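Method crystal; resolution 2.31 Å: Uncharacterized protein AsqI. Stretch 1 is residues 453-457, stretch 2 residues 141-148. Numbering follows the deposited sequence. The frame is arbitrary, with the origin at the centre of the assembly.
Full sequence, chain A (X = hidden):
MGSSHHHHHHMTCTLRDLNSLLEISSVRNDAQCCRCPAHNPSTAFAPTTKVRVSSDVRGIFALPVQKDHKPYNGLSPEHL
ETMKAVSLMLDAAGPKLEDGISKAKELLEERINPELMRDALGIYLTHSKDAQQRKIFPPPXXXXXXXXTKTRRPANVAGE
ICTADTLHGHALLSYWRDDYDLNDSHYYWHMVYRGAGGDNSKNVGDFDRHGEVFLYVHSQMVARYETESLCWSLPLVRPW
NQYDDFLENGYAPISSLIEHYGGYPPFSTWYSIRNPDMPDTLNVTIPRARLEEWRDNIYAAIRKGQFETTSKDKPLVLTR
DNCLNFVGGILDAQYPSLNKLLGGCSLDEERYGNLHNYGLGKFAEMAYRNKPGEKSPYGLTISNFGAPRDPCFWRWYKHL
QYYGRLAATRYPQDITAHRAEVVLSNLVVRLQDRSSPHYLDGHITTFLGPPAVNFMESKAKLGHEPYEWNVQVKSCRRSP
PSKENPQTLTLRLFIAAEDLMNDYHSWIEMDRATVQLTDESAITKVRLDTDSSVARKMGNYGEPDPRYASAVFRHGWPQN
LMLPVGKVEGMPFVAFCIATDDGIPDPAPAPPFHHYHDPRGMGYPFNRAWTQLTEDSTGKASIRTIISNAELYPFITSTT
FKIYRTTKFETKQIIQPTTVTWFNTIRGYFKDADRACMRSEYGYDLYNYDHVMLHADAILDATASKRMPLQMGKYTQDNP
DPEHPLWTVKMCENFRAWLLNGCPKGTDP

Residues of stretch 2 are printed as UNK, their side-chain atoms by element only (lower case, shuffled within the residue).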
ATOM      1  N   VAL A 453       6.136  11.043 -23.643  1.00 30.71           N
ATOM      2  CA  VAL A 453       7.468  11.046 -23.022  1.00 23.73           C
ATOM      3  C   VAL A 453       8.421  12.029 -23.687  1.00 28.38           C
ATOM      4  O   VAL A 453       9.269  12.620 -23.022  1.00 28.67           O
ATOM      5  CB  VAL A 453       8.096   9.647 -23.057  1.00 28.45           C
ATOM      6  CG1 VAL A 453       9.434   9.649 -22.361  1.00 31.57           C
ATOM      7  CG2 VAL A 453       7.179   8.654 -22.393  1.00 30.47           C
ATOM      8  N   ASN A 454       8.282  12.203 -25.001  1.00 29.19           N
ATOM      9  CA  ASN A 454       9.092  13.182 -25.737  1.00 30.82           C
ATOM     10  C   ASN A 454       8.774  14.629 -25.329  1.00 28.42           C
ATOM     11  O   ASN A 454       9.599  15.514 -25.515  1.00 35.68           O
ATOM     12  CB  ASN A 454       8.897  13.014 -27.248  1.00 26.17           C
ATOM     13  CG  ASN A 454       7.433  13.084 -27.658  1.00 28.95           C
ATOM     14  OD1 ASN A 454       6.581  12.418 -27.069  1.00 29.04           O
ATOM     15  ND2 ASN A 454       7.133  13.910 -28.656  1.00 29.57           N
ATOM     16  N   PHE A 455       7.573  14.865 -24.795  1.00 26.72           N
ATOM     17  CA  PHE A 455       7.210  16.163 -24.226  1.00 23.86           C
ATOM     18  C   PHE A 455       7.427  16.219 -22.702  1.00 27.95           C
ATOM     19  O   PHE A 455       6.770  17.004 -22.003  1.00 25.72           O
ATOM     20  CB  PHE A 455       5.750  16.500 -24.531  1.00 31.30           C
ATOM     21  CG  PHE A 455       5.495  16.974 -25.945  1.00 31.78           C
ATOM     22  CD1 PHE A 455       5.324  16.068 -26.978  1.00 32.02           C
ATOM     23  CD2 PHE A 455       5.405  18.332 -26.230  1.00 29.34           C
ATOM     24  CE1 PHE A 455       5.071  16.509 -28.282  1.00 35.02           C
ATOM     25  CE2 PHE A 455       5.149  18.773 -27.531  1.00 34.93           C
ATOM     26  CZ  PHE A 455       4.985  17.856 -28.554  1.00 27.81           C
ATOM     27  N   MET A 456       8.332  15.378 -22.197  1.00 26.85           N
ATOM     28  CA  MET A 456       8.731  15.370 -20.780  1.00 27.21           C
ATOM     29  C   MET A 456       7.598  15.113 -19.782  1.00 25.14           C
ATOM     30  O   MET A 456       7.615  15.648 -18.680  1.00 25.45           O
ATOM     31  CB  MET A 456       9.425  16.688 -20.420  1.00 24.56           C
ATOM     32  CG  MET A 456      10.667  16.958 -21.276  1.00 32.55           C
ATOM     33  SD  MET A 456      11.819  15.566 -21.242  1.00 38.24           S
ATOM     34  CE  MET A 456      12.486  15.562 -22.908  1.00 37.70           C
ATOM     35  N   GLU A 457       6.633  14.278 -20.152  1.00 25.43           N
ATOM     36  CA  GLU A 457       5.533  13.929 -19.249  1.00 26.91           C
ATOM     37  C   GLU A 457       5.772  12.567 -18.604  1.00 26.72           C
ATOM     38  O   GLU A 457       6.571  11.771 -19.091  1.00 23.74           O
ATOM     39  CB  GLU A 457       4.197  13.935 -19.996  1.00 22.26           C
ATOM     40  CG  GLU A 457       3.849  15.278 -20.610  1.00 22.63           C
ATOM     41  CD  GLU A 457       2.487  15.281 -21.281  1.00 24.93           C
ATOM     42  OE1 GLU A 457       2.122  14.283 -21.928  1.00 23.87           O
ATOM     43  OE2 GLU A 457       1.777  16.292 -21.166  1.00 23.37           O
ATOM     44  N   UNK A 141       7.592  25.768 -25.153  1.00 30.30           N
ATOM     45  CA  UNK A 141       8.542  25.218 -24.192  1.00 29.49           C
ATOM     46  C   UNK A 141       9.259  24.015 -24.786  1.00 31.40           C
ATOM     47  O   UNK A 141      10.390  23.710 -24.404  1.00 32.69           O
ATOM     48  c   UNK A 141       7.795  23.494 -20.718  1.00 27.36           C
ATOM     49  c   UNK A 141       8.675  24.048 -21.850  1.00 28.82           C
ATOM     50  c   UNK A 141       7.841  24.815 -22.890  1.00 31.89           C
ATOM     51  c   UNK A 141       9.742  24.941 -21.298  1.00 26.16           C
ATOM     52  N   UNK A 142       8.603  23.346 -25.736  1.00 29.96           N
ATOM     53  CA  UNK A 142       9.163  22.155 -26.342  1.00 32.91           C
ATOM     54  C   UNK A 142      10.469  22.449 -27.077  1.00 34.37           C
ATOM     55  O   UNK A 142      11.288  21.561 -27.262  1.00 36.90           O
ATOM     56  n   UNK A 142      10.205  18.009 -28.392  1.00 38.80           N
ATOM     57  c   UNK A 142       8.908  18.098 -29.123  1.00 40.32           C
ATOM     58  c   UNK A 142       8.176  21.503 -27.305  1.00 30.39           C
ATOM     59  c   UNK A 142       8.208  19.460 -28.883  1.00 45.95           C
ATOM     60  c   UNK A 142       8.543  20.025 -27.504  1.00 39.75           C
ATOM     61  N   UNK A 143      10.666  23.692 -27.502  1.00 34.61           N
ATOM     62  CA  UNK A 143      11.890  24.048 -28.205  1.00 36.61           C
ATOM     63  C   UNK A 143      13.084  24.259 -27.282  1.00 35.16           C
ATOM     64  O   UNK A 143      14.212  24.348 -27.761  1.00 37.13           O
ATOM     65  n   UNK A 143      10.815  26.046 -31.194  1.00 53.85           N
ATOM     66  o   UNK A 143      10.207  24.019 -30.427  1.00 48.38           O
ATOM     67  c   UNK A 143      11.690  25.314 -29.057  1.00 37.80           C
ATOM     68  c   UNK A 143      10.828  25.073 -30.283  1.00 43.68           C
ATOM     69  N   UNK A 144      12.836  24.339 -25.976  1.00 30.59           N
ATOM     70  CA  UNK A 144      13.886  24.612 -25.011  1.00 29.94           C
ATOM     71  C   UNK A 144      14.954  23.528 -25.095  1.00 32.47           C
ATOM     72  O   UNK A 144      14.629  22.352 -25.291  1.00 34.78           O
ATOM     73  c   UNK A 144      14.255  25.195 -22.573  1.00 32.37           C
ATOM     74  c   UNK A 144      13.294  24.698 -23.605  1.00 31.43           C
ATOM     75  c   UNK A 144      15.966  25.119 -21.181  1.00 34.47           C
ATOM     76  n   UNK A 144      15.420  26.321 -21.086  1.00 30.43           N
ATOM     77  n   UNK A 144      15.283  24.421 -22.074  1.00 28.99           N
ATOM     78  c   UNK A 144      14.349  26.393 -21.945  1.00 30.68           C
ATOM     79  N   UNK A 145      16.235  23.926 -24.984  1.00 32.01           N
ATOM     80  CA  UNK A 145      17.375  22.999 -25.044  1.00 32.37           C
ATOM     81  C   UNK A 145      17.231  21.749 -24.166  1.00 33.51           C
ATOM     82  O   UNK A 145      17.765  20.702 -24.529  1.00 34.51           O
ATOM     83  c   UNK A 145      16.680  25.334 -24.905  1.00 33.29           C
ATOM     84  c   UNK A 145      18.546  23.859 -24.549  1.00 33.04           C
ATOM     85  c   UNK A 145      18.196  25.235 -24.981  1.00 35.74           C
ATOM     86  N   UNK A 146      16.535  21.856 -23.036  1.00 33.50           N
ATOM     87  CA  UNK A 146      16.407  20.723 -22.115  1.00 32.60           C
ATOM     88  C   UNK A 146      15.533  19.604 -22.698  1.00 31.40           C
ATOM     89  O   UNK A 146      15.600  18.460 -22.254  1.00 34.81           O
ATOM     90  c   UNK A 146      17.292  23.049 -17.828  1.00 30.93           C
ATOM     91  c   UNK A 146      18.025  22.354 -20.392  1.00 30.74           C
ATOM     92  c   UNK A 146      15.832  21.168 -20.765  1.00 30.97           C
ATOM     93  c   UNK A 146      16.437  22.320 -18.623  1.00 29.88           C
ATOM     94  c   UNK A 146      18.527  23.435 -18.315  1.00 32.45           C
ATOM     95  c   UNK A 146      18.895  23.089 -19.596  1.00 30.64           C
ATOM     96  c   UNK A 146      16.787  21.967 -19.915  1.00 30.34           C
ATOM     97  N   UNK A 147      14.717  19.945 -23.691  1.00 32.02           N
ATOM     98  CA  UNK A 147      13.885  18.969 -24.387  1.00 36.45           C
ATOM     99  C   UNK A 147      14.652  18.180 -25.440  1.00 37.77           C
ATOM    100  O   UNK A 147      14.047  17.544 -26.297  1.00 46.41           O
ATOM    101  c   UNK A 147       9.292  19.263 -23.449  1.00 28.86           C
ATOM    102  c   UNK A 147      11.511  19.847 -24.127  1.00 34.61           C
ATOM    103  c   UNK A 147      10.369  19.092 -24.284  1.00 28.86           C
ATOM    104  c   UNK A 147       9.348  20.180 -22.426  1.00 28.66           C
ATOM    105  c   UNK A 147      12.687  19.660 -25.047  1.00 34.29           C
ATOM    106  c   UNK A 147      11.556  20.772 -23.099  1.00 31.51           C
ATOM    107  c   UNK A 147      10.479  20.939 -22.250  1.00 28.50           C
ATOM    108  N   UNK A 148      15.981  18.220 -25.382  1.00 44.67           N
ATOM    109  CA  UNK A 148      16.816  17.439 -26.294  1.00 45.22           C
ATOM    110  C   UNK A 148      17.944  16.758 -25.535  1.00 49.40           C
ATOM    111  O   UNK A 148      18.343  17.214 -24.462  1.00 44.92           O
ATOM    112  o   UNK A 148      16.367  18.996 -28.089  1.00 47.84           O
ATOM    113  c   UNK A 148      17.395  18.324 -27.394  1.00 46.02           C
TER
HETATM  114  O   HOH W   1      12.302  15.496 -26.776  1.00 38.61           O

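Position 141 carries four side-chain carbons, forked at the second. None comes within contact distance of stretch 1, although the branched end lies nearer to it than the sideways CA-to-CB bond would suggest. The residue is Leu141, an apolar side chain suited to its buried site; its carbonyl O accepts a hydrogen bond from the N of position 144, at 3.0 Å, closing a 3-10 turn.

Position 142 has four carbons in a row ending in nitrogen, an unbranched chain that sets out toward stretch 1 and passes over one face of the Phe455 ring. This is Lys142. Its CD lies 3.4 Å from CE2 of Phe455, and its CE sits 4.2 Å from the ring centroid, 18° off the normal, a CH-pi contact. The long aliphatic portion can cover an aromatic face while the amino group stays at the end. In that group, NZ lies almost on the normal, the favourable direction, but 5.1 Å from the centroid of the Phe455 ring is long, so any cation-pi attraction is weak at most.

Position 143 shows two carbons, the second bearing one oxygen and one nitrogen. The amide of Asn143 is out of reach of stretch 1, and a polar group is at ease in this partly exposed place.

At position 144 one carbon leads to a five-membered ring of three carbons and two nitrogens, again out of reach. The imidazole identifies His144, whose ND1 accepts a hydrogen bond from the backbone N of position 146 at 3.0 Å and 171°. A ring nitrogen with a free lone pair thus helps to fix the local turn.

Position 145 has three carbons closing a ring onto the backbone N, and it touches nothing on stretch 1. It is Pro145; its phi of -48° fits the 3-10 segment that begins here, and its ring leaves the N without a hydrogen to donate.

Position 146 bears one carbon and a six-carbon ring whose end leads away from stretch 1. Phe146 therefore approaches through its backbone, with its O 4.3 Å from CE of Met456.

Position 147 has the same atoms, one carbon and a six-carbon ring, but here the end of the side chain comes nearer to stretch 1. In Phe147, the flat ring offers a face to Met456, whose CG lies 3.7 Å from the ring centroid and 3.5 Å from CE2 of Phe147. The SD of Met456 is 5.1 Å from the centroid of the Phe147 ring, in an oblique sulfur-aromatic contact.

Position 148 ends in one carbon and one oxygen, with CB pointing away from stretch 1. Ser148 is small and polar, as befits an exposed site.

The contact works by packing, with no direct hydrogen bond across it. Lys142 covers a face of Phe455, while Met456 covers a face of Phe147. A water adds a polar link, donating to Phe147 O at 2.7 Å and to Asn454 O at 3.0 Å, and so joins the two backbones.

Stretch 2 141-148: LKNHPFFS
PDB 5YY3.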